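Local coordinates for putative TetR-family transcriptional regulator (Rhodococcus sp., PDB 2G3B), which probably binds operator DNA through an N-terminal helix-turn-helix domain and acts as a dimeric transcriptional repressor of the TetR family, at residues Trp101-Arg105 and Leu118-Thr122; Arg4-Leu9 and Leu39-Phe44; Leu85-Asp90 and Thr173-Arg177; Arg77-Thr81 and Ile184-Met188. One frame throughout, in Å; residues are numbered along the deposited sequence.

Contact 1: Trp101-Arg105 and Leu118-Thr122; sequences WNELR and LARTT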
loop_
_atom_site.group_PDB
_atom_site.type_symbol
_atom_site.label_atom_id
_atom_site.label_comp_id
_atom_site.label_asym_id
_atom_site.label_seq_id
_atom_site.Cartn_x
_atom_site.Cartn_y
_atom_site.Cartn_z
ATOM N N TRP A 101 -2.435 -4.083 9.314
ATOM C CA TRP A 101 -3.102 -3.173 8.399
ATOM C C TRP A 101 -2.767 -3.546 6.952
ATOM O O TRP A 101 -3.643 -3.572 6.110
ATOM C CB TRP A 101 -2.659 -1.727 8.693
ATOM C CG TRP A 101 -3.433 -0.733 7.985
ATOM C CD1 TRP A 101 -3.138 -0.162 6.755
ATOM C CD2 TRP A 101 -4.650 -0.133 8.434
ATOM N NE1 TRP A 101 -4.135 0.739 6.433
ATOM C CE2 TRP A 101 -5.066 0.775 7.437
ATOM C CE3 TRP A 101 -5.461 -0.312 9.563
ATOM C CZ2 TRP A 101 -6.245 1.545 7.561
ATOM C CZ3 TRP A 101 -6.626 0.440 9.680
ATOM C CH2 TRP A 101 -6.999 1.364 8.677
ATOM N N ASN A 102 -1.490 -3.775 6.665
ATOM C CA ASN A 102 -1.036 -4.247 5.364
ATOM C C ASN A 102 -1.832 -5.468 4.863
ATOM O O ASN A 102 -2.287 -5.496 3.709
ATOM C CB ASN A 102 0.458 -4.615 5.479
ATOM C CG ASN A 102 1.178 -4.563 4.143
ATOM O OD1 ASN A 102 1.536 -5.590 3.590
ATOM N ND2 ASN A 102 1.383 -3.367 3.624
ATOM N N GLU A 103 -2.031 -6.451 5.759
ATOM C CA GLU A 103 -2.846 -7.653 5.465
ATOM C C GLU A 103 -4.302 -7.328 5.176
ATOM O O GLU A 103 -4.881 -7.797 4.203
ATOM C CB GLU A 103 -2.792 -8.666 6.631
ATOM C CG GLU A 103 -1.455 -9.405 6.730
ATOM C CD GLU A 103 -1.286 -10.464 5.629
ATOM O OE1 GLU A 103 -2.290 -10.884 4.985
ATOM O OE2 GLU A 103 -0.125 -10.902 5.443
ATOM N N LEU A 104 -4.902 -6.545 6.038
ATOM C CA LEU A 104 -6.305 -6.143 5.831
ATOM C C LEU A 104 -6.518 -5.348 4.567
ATOM O O LEU A 104 -7.523 -5.554 3.826
ATOM C CB LEU A 104 -6.762 -5.321 7.029
ATOM C CG LEU A 104 -6.874 -6.180 8.305
ATOM C CD1 LEU A 104 -6.716 -5.296 9.541
ATOM C CD2 LEU A 104 -8.179 -7.010 8.377
ATOM N N ARG A 105 -5.611 -4.403 4.321
ATOM C CA ARG A 105 -5.700 -3.592 3.053
ATOM C C ARG A 105 -5.610 -4.497 1.789
ATOM O O ARG A 105 -6.413 -4.375 0.847
ATOM C CB ARG A 105 -4.640 -2.476 3.063
ATOM C CG ARG A 105 -4.427 -1.827 1.710
ATOM C CD ARG A 105 -5.584 -0.907 1.319
ATOM N NE ARG A 105 -5.774 0.190 2.269
ATOM C CZ ARG A 105 -6.918 0.841 2.450
ATOM N NH1 ARG A 105 -8.011 0.547 1.727
ATOM N NH2 ARG A 105 -6.971 1.801 3.352
ATOM N N LEU A 118 -13.033 -1.264 6.585
ATOM C CA LEU A 118 -11.719 -0.681 6.303
ATOM C C LEU A 118 -11.852 0.766 5.829
ATOM O O LEU A 118 -11.040 1.608 6.194
ATOM C CB LEU A 118 -10.974 -1.494 5.224
ATOM C CG LEU A 118 -9.570 -1.041 4.775
ATOM C CD1 LEU A 118 -8.607 -0.840 5.980
ATOM C CD2 LEU A 118 -9.000 -2.031 3.770
ATOM N N ALA A 119 -12.828 1.027 4.972
ATOM C CA ALA A 119 -13.099 2.396 4.468
ATOM C C ALA A 119 -13.435 3.328 5.628
ATOM O O ALA A 119 -12.966 4.471 5.694
ATOM C CB ALA A 119 -14.238 2.373 3.448
ATOM N N ARG A 120 -14.204 2.815 6.588
ATOM C CA ARG A 120 -14.651 3.662 7.710
ATOM C C ARG A 120 -13.473 3.931 8.585
ATOM O O ARG A 120 -13.322 5.052 9.046
ATOM C CB ARG A 120 -15.745 2.975 8.530
ATOM C CG ARG A 120 -17.162 3.065 7.892
ATOM C CD ARG A 120 -18.256 2.526 8.823
ATOM N NE ARG A 120 -18.188 1.075 9.059
ATOM C CZ ARG A 120 -18.907 0.142 8.423
ATOM N NH1 ARG A 120 -19.746 0.440 7.448
ATOM N NH2 ARG A 120 -18.752 -1.127 8.750
ATOM N N THR A 121 -12.651 2.902 8.862
ATOM C CA THR A 121 -11.487 3.117 9.730
ATOM C C THR A 121 -10.468 4.017 9.036
ATOM O O THR A 121 -9.939 4.931 9.645
ATOM C CB THR A 121 -10.901 1.747 10.209
ATOM O OG1 THR A 121 -11.937 1.055 10.878
ATOM C CG2 THR A 121 -9.732 1.929 11.192
ATOM N N THR A 122 -10.235 3.805 7.738
ATOM C CA THR A 122 -9.288 4.645 6.991
ATOM C C THR A 122 -9.794 6.102 6.998
ATOM O O THR A 122 -8.993 7.051 7.188
ATOM C CB THR A 122 -9.128 4.154 5.534
ATOM O OG1 THR A 122 -8.647 2.827 5.557
ATOM C CG2 THR A 122 -8.156 5.055 4.711
#
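With the axes of the two short segments 12.0 Å apart, W101 and R105 bridge the gap between consecutive helices of the C-terminal TetR-family domain, 92-110 and 115-139. Both leave the backbone sideways with chi1 in the t well, which carries their ends across to L118-T122. The indole lies with one face against L118: CD1 of L118 sits 4.0 Å from the centroid of the W101 six-membered ring, a CH-pi contact, while the ring edge meets T121 CG2, 3.8 Å from W101 CH2. R105 bends through p values at chi2 and chi3, so that L118 CD2 covers one face of its guanidinium and NH2 gives a weak hydrogen bond to T122 OG1 at 3.0 Å. With chi1 at m, T122 OG1 also donates to L118 O (2.8 Å). R105 has stronger partners in E160 and in E170 of the second subunit. Helix 47-66 borders this buried contact through L55, which W101, L104 and L118 all touch, and helix 2-23 reaches L104 through I16 and I21.

Contact 2: Arg4-Leu9 and Leu39-Phe44; sequences RRDAIL and LLYYHF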
loop_
_atom_site.group_PDB
_atom_site.type_symbol
_atom_site.label_atom_id
_atom_site.label_comp_id
_atom_site.label_asym_id
_atom_site.label_seq_id
_atom_site.Cartn_x
_atom_site.Cartn_y
_atom_site.Cartn_z
ATOM N N ARG A 4 -11.489 -8.067 28.728
ATOM C CA ARG A 4 -11.553 -9.274 27.898
ATOM C C ARG A 4 -11.712 -8.944 26.403
ATOM O O ARG A 4 -11.139 -9.624 25.565
ATOM C CB ARG A 4 -12.640 -10.244 28.399
ATOM C CG ARG A 4 -12.411 -10.766 29.826
ATOM C CD ARG A 4 -13.381 -11.925 30.147
ATOM N NE ARG A 4 -14.809 -11.542 30.104
ATOM C CZ ARG A 4 -15.842 -12.289 30.533
ATOM N NH1 ARG A 4 -15.672 -13.510 31.061
ATOM N NH2 ARG A 4 -17.076 -11.813 30.406
ATOM N N ARG A 5 -12.500 -7.920 26.083
ATOM C CA ARG A 5 -12.600 -7.422 24.702
ATOM C C ARG A 5 -11.207 -7.011 24.206
ATOM O O ARG A 5 -10.811 -7.422 23.133
ATOM C CB ARG A 5 -13.566 -6.239 24.588
ATOM C CG ARG A 5 -15.012 -6.646 24.677
ATOM C CD ARG A 5 -15.941 -5.453 24.621
ATOM N NE ARG A 5 -16.347 -5.122 23.247
ATOM C CZ ARG A 5 -17.607 -5.174 22.787
ATOM N NH1 ARG A 5 -18.622 -5.535 23.584
ATOM N NH2 ARG A 5 -17.868 -4.856 21.518
ATOM N N ASP A 6 -10.477 -6.236 25.010
ATOM C CA ASP A 6 -9.089 -5.830 24.699
ATOM C C ASP A 6 -8.143 -7.017 24.454
ATOM O O ASP A 6 -7.345 -6.968 23.525
ATOM C CB ASP A 6 -8.535 -4.948 25.833
ATOM C CG ASP A 6 -7.069 -4.493 25.589
ATOM O OD1 ASP A 6 -6.875 -3.378 25.042
ATOM O OD2 ASP A 6 -6.111 -5.249 25.931
ATOM N N ALA A 7 -8.238 -8.081 25.277
ATOM C CA ALA A 7 -7.440 -9.300 25.076
ATOM C C ALA A 7 -7.792 -9.977 23.767
ATOM O O ALA A 7 -6.916 -10.454 23.048
ATOM C CB ALA A 7 -7.622 -10.315 26.271
ATOM N N ILE A 8 -9.081 -10.014 23.439
ATOM C CA ILE A 8 -9.500 -10.640 22.197
ATOM C C ILE A 8 -8.896 -9.876 20.986
ATOM O O ILE A 8 -8.397 -10.489 20.017
ATOM C CB ILE A 8 -11.058 -10.728 22.051
ATOM C CG1 ILE A 8 -11.617 -11.810 23.007
ATOM C CG2 ILE A 8 -11.423 -11.083 20.619
ATOM C CD1 ILE A 8 -13.156 -11.665 23.315
ATOM N N LEU A 9 -8.997 -8.557 21.047
ATOM C CA LEU A 9 -8.612 -7.700 19.913
ATOM C C LEU A 9 -7.078 -7.719 19.768
ATOM O O LEU A 9 -6.529 -7.856 18.669
ATOM C CB LEU A 9 -9.185 -6.277 20.127
ATOM C CG LEU A 9 -10.727 -6.294 20.048
ATOM C CD1 LEU A 9 -11.368 -4.958 20.275
ATOM C CD2 LEU A 9 -11.161 -6.910 18.722
ATOM N N LEU A 39 -17.677 -16.189 24.253
ATOM C CA LEU A 39 -17.556 -14.777 24.710
ATOM C C LEU A 39 -17.217 -13.905 23.539
ATOM O O LEU A 39 -17.712 -12.761 23.432
ATOM C CB LEU A 39 -16.512 -14.597 25.791
ATOM C CG LEU A 39 -16.339 -13.160 26.307
ATOM C CD1 LEU A 39 -17.574 -12.696 27.123
ATOM C CD2 LEU A 39 -15.091 -13.009 27.085
ATOM N N LEU A 40 -16.360 -14.428 22.661
ATOM C CA LEU A 40 -15.955 -13.660 21.486
ATOM C C LEU A 40 -17.194 -13.357 20.606
ATOM O O LEU A 40 -17.420 -12.186 20.168
ATOM C CB LEU A 40 -14.809 -14.420 20.777
ATOM C CG LEU A 40 -14.109 -13.753 19.611
ATOM C CD1 LEU A 40 -12.671 -14.338 19.459
ATOM C CD2 LEU A 40 -14.985 -13.994 18.355
ATOM N N TYR A 41 -18.034 -14.371 20.390
ATOM C CA TYR A 41 -19.262 -14.164 19.636
ATOM C C TYR A 41 -20.289 -13.271 20.324
ATOM O O TYR A 41 -21.013 -12.523 19.653
ATOM C CB TYR A 41 -19.949 -15.476 19.319
ATOM C CG TYR A 41 -19.162 -16.385 18.410
ATOM C CD1 TYR A 41 -18.728 -15.964 17.171
ATOM C CD2 TYR A 41 -18.930 -17.717 18.770
ATOM C CE1 TYR A 41 -18.022 -16.819 16.327
ATOM C CE2 TYR A 41 -18.222 -18.592 17.917
ATOM C CZ TYR A 41 -17.792 -18.141 16.716
ATOM O OH TYR A 41 -17.132 -19.003 15.876
ATOM N N TYR A 42 -20.375 -13.370 21.649
ATOM C CA TYR A 42 -21.193 -12.421 22.402
ATOM C C TYR A 42 -20.783 -10.957 22.159
ATOM O O TYR A 42 -21.640 -10.096 21.960
ATOM C CB TYR A 42 -21.170 -12.736 23.891
ATOM C CG TYR A 42 -22.160 -11.891 24.677
ATOM C CD1 TYR A 42 -23.566 -12.069 24.532
ATOM C CD2 TYR A 42 -21.710 -10.918 25.562
ATOM C CE1 TYR A 42 -24.481 -11.263 25.258
ATOM C CE2 TYR A 42 -22.608 -10.110 26.257
ATOM C CZ TYR A 42 -23.977 -10.298 26.112
ATOM O OH TYR A 42 -24.844 -9.506 26.831
ATOM N N HIS A 43 -19.487 -10.664 22.190
ATOM C CA HIS A 43 -19.081 -9.242 22.005
ATOM C C HIS A 43 -19.046 -8.787 20.581
ATOM O O HIS A 43 -19.251 -7.611 20.322
ATOM C CB HIS A 43 -17.693 -8.959 22.602
ATOM C CG HIS A 43 -17.676 -8.993 24.094
ATOM N ND1 HIS A 43 -18.551 -8.248 24.856
ATOM C CD2 HIS A 43 -16.895 -9.671 24.969
ATOM C CE1 HIS A 43 -18.330 -8.487 26.138
ATOM N NE2 HIS A 43 -17.324 -9.338 26.235
ATOM N N PHE A 44 -18.696 -9.674 19.658
ATOM C CA PHE A 44 -18.396 -9.250 18.276
ATOM C C PHE A 44 -19.328 -9.865 17.220
ATOM O O PHE A 44 -19.268 -9.508 16.052
ATOM C CB PHE A 44 -16.924 -9.544 17.976
ATOM C CG PHE A 44 -15.979 -8.840 18.933
ATOM C CD1 PHE A 44 -15.261 -9.567 19.891
ATOM C CD2 PHE A 44 -15.828 -7.437 18.892
ATOM C CE1 PHE A 44 -14.389 -8.904 20.788
ATOM C CE2 PHE A 44 -14.960 -6.767 19.797
ATOM C CZ PHE A 44 -14.243 -7.507 20.724
#
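R4 opens the contact by pointing its CA-CB bond toward the partner helix and laying one face of its guanidinium over L39, with 3.4 Å between R4 NE and L39 CD2. R5 starts sideways but reaches further: its CG sits 3.6 Å from the centroid of the H43 imidazole, over the ring face, a CH-pi contact made by the aliphatic part of an arginine. Beyond it the guanidinium folds over H43 CB, leaving R5 NH1 3.0 Å from H43 ND1 and R5 NH2 3.9 Å from F44 CE2. The packing illustrates how a three-helix DNA-binding domain of the TetR type is built. Helix 37-44 is the second helix of the predicted helix-turn-helix, the position of the recognition helix in this family, and helix 2-23 crosses it at -101° with the short axes 10.7 Å apart. One turn after R4, I8 turns inward and is buried, its CG2 lying 3.7 Å from both L40 CD1 and F44 CE1; V29 of helix 26-33 touches I8 and L40 as well, so all three helices share this core. Last comes L9, which leaves its backbone sideways yet brings CD2 to 3.7 Å from F44 CZ, while A53 of helix 47-66 touches both of these side chains.

Contact 3: Leu85-Asp90 and Thr173-Arg177; sequences LGEIQD and TEDAR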
loop_
_atom_site.group_PDB
_atom_site.type_symbol
_atom_site.label_atom_id
_atom_site.label_comp_id
_atom_site.label_asym_id
_atom_site.label_seq_id
_atom_site.Cartn_x
_atom_site.Cartn_y
_atom_site.Cartn_z
ATOM N N LEU A 85 5.104 10.443 11.010
ATOM C CA LEU A 85 6.303 9.632 11.337
ATOM C C LEU A 85 6.001 8.526 12.344
ATOM O O LEU A 85 6.660 7.480 12.334
ATOM C CB LEU A 85 7.495 10.536 11.833
ATOM C CG LEU A 85 8.538 10.942 10.746
ATOM C CD1 LEU A 85 7.837 11.813 9.727
ATOM C CD2 LEU A 85 9.720 11.723 11.352
ATOM N N GLY A 86 5.040 8.773 13.241
ATOM C CA GLY A 86 4.637 7.784 14.253
ATOM C C GLY A 86 4.192 6.431 13.680
ATOM O O GLY A 86 4.225 5.414 14.391
ATOM N N GLU A 87 3.799 6.425 12.406
ATOM C CA GLU A 87 3.327 5.217 11.675
ATOM C C GLU A 87 4.424 4.221 11.306
ATOM O O GLU A 87 4.179 3.011 11.042
ATOM C CB GLU A 87 2.652 5.688 10.361
ATOM C CG GLU A 87 1.478 6.652 10.532
ATOM C CD GLU A 87 0.257 5.980 11.213
ATOM O OE1 GLU A 87 0.133 4.748 11.178
ATOM O OE2 GLU A 87 -0.574 6.702 11.777
ATOM N N ILE A 88 5.643 4.736 11.237
ATOM C CA ILE A 88 6.791 3.955 10.785
ATOM C C ILE A 88 7.932 4.095 11.775
ATOM O O ILE A 88 8.651 5.076 11.766
ATOM C CB ILE A 88 7.214 4.242 9.311
ATOM C CG1 ILE A 88 6.046 3.957 8.347
ATOM C CG2 ILE A 88 8.519 3.443 8.942
ATOM C CD1 ILE A 88 6.296 4.451 6.911
ATOM N N GLN A 89 8.067 3.066 12.629
ATOM C CA GLN A 89 8.997 3.038 13.772
ATOM C C GLN A 89 9.358 1.610 14.036
ATOM O O GLN A 89 8.525 0.728 13.855
ATOM C CB GLN A 89 8.374 3.576 15.105
ATOM C CG GLN A 89 7.694 4.913 15.016
ATOM C CD GLN A 89 7.324 5.465 16.402
ATOM O OE1 GLN A 89 8.186 5.602 17.278
ATOM N NE2 GLN A 89 6.041 5.744 16.611
ATOM N N ASP A 90 10.609 1.382 14.421
ATOM C CA ASP A 90 11.104 0.059 14.815
ATOM C C ASP A 90 10.727 -0.189 16.279
ATOM O O ASP A 90 11.613 -0.202 17.168
ATOM C CB ASP A 90 12.639 0.010 14.721
ATOM C CG ASP A 90 13.155 0.111 13.298
ATOM O OD1 ASP A 90 12.436 -0.304 12.360
ATOM O OD2 ASP A 90 14.296 0.641 13.103
ATOM N N THR A 173 13.796 1.706 7.678
ATOM C CA THR A 173 13.010 2.545 8.556
ATOM C C THR A 173 13.449 4.036 8.422
ATOM O O THR A 173 12.591 4.930 8.232
ATOM C CB THR A 173 13.174 2.086 10.044
ATOM O OG1 THR A 173 12.854 0.691 10.109
ATOM C CG2 THR A 173 12.203 2.847 10.961
ATOM N N GLU A 174 14.758 4.278 8.529
ATOM C CA GLU A 174 15.273 5.657 8.533
ATOM C C GLU A 174 15.028 6.327 7.170
ATOM O O GLU A 174 14.771 7.544 7.135
ATOM C CB GLU A 174 16.752 5.702 8.937
ATOM C CG GLU A 174 17.771 5.043 7.986
ATOM C CD GLU A 174 17.993 3.507 8.218
ATOM O OE1 GLU A 174 17.184 2.818 8.927
ATOM O OE2 GLU A 174 18.996 3.015 7.640
ATOM N N ASP A 175 15.088 5.547 6.062
ATOM C CA ASP A 175 14.782 6.122 4.748
ATOM C C ASP A 175 13.315 6.524 4.674
ATOM O O ASP A 175 12.973 7.615 4.246
ATOM C CB ASP A 175 15.088 5.123 3.601
ATOM C CG ASP A 175 16.495 5.281 3.062
ATOM O OD1 ASP A 175 17.350 5.932 3.744
ATOM O OD2 ASP A 175 16.745 4.755 1.961
ATOM N N ALA A 176 12.448 5.606 5.068
ATOM C CA ALA A 176 10.991 5.852 5.047
ATOM C C ALA A 176 10.576 7.094 5.890
ATOM O O ALA A 176 9.769 7.915 5.460
ATOM C CB ALA A 176 10.228 4.543 5.492
ATOM N N ARG A 177 11.163 7.232 7.088
ATOM C CA ARG A 177 10.923 8.420 7.930
ATOM C C ARG A 177 11.413 9.704 7.282
ATOM O O ARG A 177 10.715 10.720 7.332
ATOM C CB ARG A 177 11.546 8.188 9.329
ATOM C CG ARG A 177 10.757 7.075 10.065
ATOM C CD ARG A 177 11.513 6.556 11.377
ATOM N NE ARG A 177 11.714 7.673 12.336
ATOM C CZ ARG A 177 10.772 8.094 13.180
ATOM N NH1 ARG A 177 9.555 7.546 13.174
ATOM N NH2 ARG A 177 11.042 9.054 14.027
#
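Two hydrogen bonds join the segments, one at each end of the first turn of helix 173-188. T173 OG1 donates to D90 OD1 across a very short 2.5 Å, and W166 also hydrogen-bonds to that threonine oxygen. One turn later R177 sends NH1 to the backbone carbonyl of I88, just past helix 76-86, 3.0 Å from NH1 to O at a nearly straight 162°. The R177 guanidinium receives I88 O at its edge while L85 CD2 lies over one face, and Q89 CG comes within 3.7 Å of R177 NH1. Q89 points its CA-CB bond away from the partner helix, and its NE2 turns back to G86 O at 2.9 Å, a hydrogen bond internal to 85-90. Apolar packing completes the contact: the CA-CB bond of I88 points toward the helix, and its CG2 lies 4.0 Å from A176 CB and 4.2 Å from T173 CG2; I88 also meets L162, S163 and W166 of helix 148-167 and L180 further along helix 173-188. Here the link from helix 76-86 to helix 92-110 lies against the N-terminal turn of the last helix, an example of an interhelical connection packed on a helix start within the all-helical C-terminal domain of a TetR-family protein.

Contact 4: Arg77-Thr81 and Ile184-Met188; sequences RDRLT and IDVVM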
loop_
_atom_site.group_PDB
_atom_site.type_symbol
_atom_site.label_atom_id
_atom_site.label_comp_id
_atom_site.label_asym_id
_atom_site.label_seq_id
_atom_site.Cartn_x
_atom_site.Cartn_y
_atom_site.Cartn_z
ATOM N N ARG A 77 2.833 22.000 12.096
ATOM C CA ARG A 77 3.959 21.239 11.595
ATOM C C ARG A 77 4.361 20.141 12.582
ATOM O O ARG A 77 4.513 18.991 12.179
ATOM C CB ARG A 77 5.142 22.153 11.240
ATOM C CG ARG A 77 5.915 21.545 10.132
ATOM C CD ARG A 77 7.173 22.272 9.845
ATOM N NE ARG A 77 7.933 21.411 8.954
ATOM C CZ ARG A 77 8.494 21.823 7.839
ATOM N NH1 ARG A 77 8.423 23.105 7.489
ATOM N NH2 ARG A 77 9.163 20.951 7.106
ATOM N N ASP A 78 4.483 20.490 13.863
ATOM C CA ASP A 78 4.811 19.518 14.918
ATOM C C ASP A 78 3.818 18.355 14.956
ATOM O O ASP A 78 4.232 17.199 14.946
ATOM C CB ASP A 78 4.889 20.189 16.300
ATOM C CG ASP A 78 6.035 21.203 16.408
ATOM O OD1 ASP A 78 7.142 20.987 15.835
ATOM O OD2 ASP A 78 5.810 22.247 17.055
ATOM N N ARG A 79 2.523 18.670 14.911
ATOM C CA ARG A 79 1.447 17.661 15.043
ATOM C C ARG A 79 1.357 16.774 13.821
ATOM O O ARG A 79 1.212 15.559 13.946
ATOM C CB ARG A 79 0.069 18.308 15.358
ATOM C CG ARG A 79 0.026 18.969 16.746
ATOM C CD ARG A 79 -1.365 19.499 17.128
ATOM N NE ARG A 79 -1.622 20.852 16.624
ATOM C CZ ARG A 79 -1.405 21.971 17.309
ATOM N NH1 ARG A 79 -0.933 21.924 18.559
ATOM N NH2 ARG A 79 -1.659 23.156 16.742
ATOM N N LEU A 80 1.426 17.377 12.650
ATOM C CA LEU A 80 1.470 16.630 11.404
ATOM C C LEU A 80 2.672 15.716 11.266
ATOM O O LEU A 80 2.546 14.588 10.800
ATOM C CB LEU A 80 1.511 17.585 10.218
ATOM C CG LEU A 80 0.276 17.972 9.442
ATOM C CD1 LEU A 80 0.796 18.631 8.175
ATOM C CD2 LEU A 80 -0.565 16.745 9.103
ATOM N N THR A 81 3.855 16.236 11.599
ATOM C CA THR A 81 5.094 15.462 11.529
ATOM C C THR A 81 5.023 14.265 12.464
ATOM O O THR A 81 5.364 13.164 12.068
ATOM C CB THR A 81 6.317 16.321 11.933
ATOM O OG1 THR A 81 6.452 17.397 11.007
ATOM C CG2 THR A 81 7.619 15.512 11.938
ATOM N N ILE A 184 6.248 16.264 3.906
ATOM C CA ILE A 184 5.721 17.328 4.779
ATOM C C ILE A 184 6.337 18.657 4.531
ATOM O O ILE A 184 5.598 19.672 4.490
ATOM C CB ILE A 184 5.963 17.022 6.279
ATOM C CG1 ILE A 184 5.131 15.817 6.684
ATOM C CG2 ILE A 184 5.657 18.299 7.150
ATOM C CD1 ILE A 184 5.648 15.031 7.941
ATOM N N ASP A 185 7.667 18.692 4.382
ATOM C CA ASP A 185 8.344 19.946 4.024
ATOM C C ASP A 185 7.728 20.506 2.739
ATOM O O ASP A 185 7.391 21.680 2.673
ATOM C CB ASP A 185 9.847 19.731 3.814
ATOM C CG ASP A 185 10.635 21.049 3.758
ATOM O OD1 ASP A 185 10.568 21.823 4.730
ATOM O OD2 ASP A 185 11.308 21.325 2.717
ATOM N N VAL A 186 7.577 19.662 1.722
ATOM C CA VAL A 186 7.123 20.144 0.403
ATOM C C VAL A 186 5.693 20.673 0.517
ATOM O O VAL A 186 5.380 21.768 0.028
ATOM C CB VAL A 186 7.318 19.076 -0.718
ATOM C CG1 VAL A 186 6.716 19.543 -2.042
ATOM C CG2 VAL A 186 8.797 18.830 -0.923
ATOM N N VAL A 187 4.849 19.929 1.220
ATOM C CA VAL A 187 3.516 20.399 1.610
ATOM C C VAL A 187 3.503 21.652 2.524
ATOM O O VAL A 187 2.577 22.474 2.461
ATOM C CB VAL A 187 2.688 19.211 2.221
ATOM C CG1 VAL A 187 1.447 19.696 2.999
ATOM C CG2 VAL A 187 2.325 18.230 1.118
HETATM N N MSE A 188 4.534 21.829 3.349
HETATM C CA MSE A 188 4.583 22.985 4.258
HETATM C C MSE A 188 5.156 24.262 3.616
HETATM O O MSE A 188 5.053 25.361 4.179
HETATM C CB MSE A 188 5.378 22.631 5.514
HETATM C CG MSE A 188 4.742 23.145 6.776
HETATM SE SE MSE A 188 3.482 21.862 7.553
HETATM C CE MSE A 188 2.584 21.035 5.927
HETATM O O HOH W 1 8.375 23.948 4.164
#
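Helices 76-86 and 173-188, the first and last of the C-terminal BetI-type domain, run roughly antiparallel here, their short axes 11.4 Å apart and their N-to-C directions at 145°. The sense of the pairing is plain from the nearest CA atoms, R77 beside M188 (7.6 Å) and T81 beside I184 (7.0 Å): one turn forward on one helix answers one turn back on the other. The extended R77 side chain, with chi1 to chi3 all in t, crosses this gap and forms a salt bridge, its NH2 donating to D185 OD1 at 2.9 Å with a nearly straight angle of 175°. A water reinforces the pair by donating to D185 O and D185 OD1 and weakly accepting from R77 NH1. The aliphatic part of R77 also packs: its CG lies 3.6 Å from SE of M188, a selenomethionine whose CB sits over one face of the guanidinium. L80, its CA-CB bond toward the partner, brings CD1 to 3.7 Å from M188 CE, and I184 CD1 packs 3.7 Å from T81 CA. T81 OG1 is turned back on its own helix, donating to R77 O at 2.8 Å. M188 also touches I142 and V187 touches L146, both in the loop between helices 115-139 and 148-167, while V186, whose CA-CB bond points away from 77-81, packs on V186 of the second subunit.

In the fold
Followed from the N terminus, the chain first closes contact 2, where helix 2-23 packs on helix 37-44, the second helix of the predicted helix-turn-helix. This loop is finished before the others open. Helix 76-86 then begins the widest loop, closed by contact 4 only at the end of helix 173-188. Contact 3 is nested within it and uses the same two helices, so the pair is joined at two levels whose centres lie 15 Å apart; L85 CD1 and I184 CD1 touch at 4.3 Å. Nested deeper still, contact 1 ties helix 92-110 to the following helix 115-139. Contacts 2 and 4 lie on opposite sides of the chain's centre, their centres about 38 Å apart.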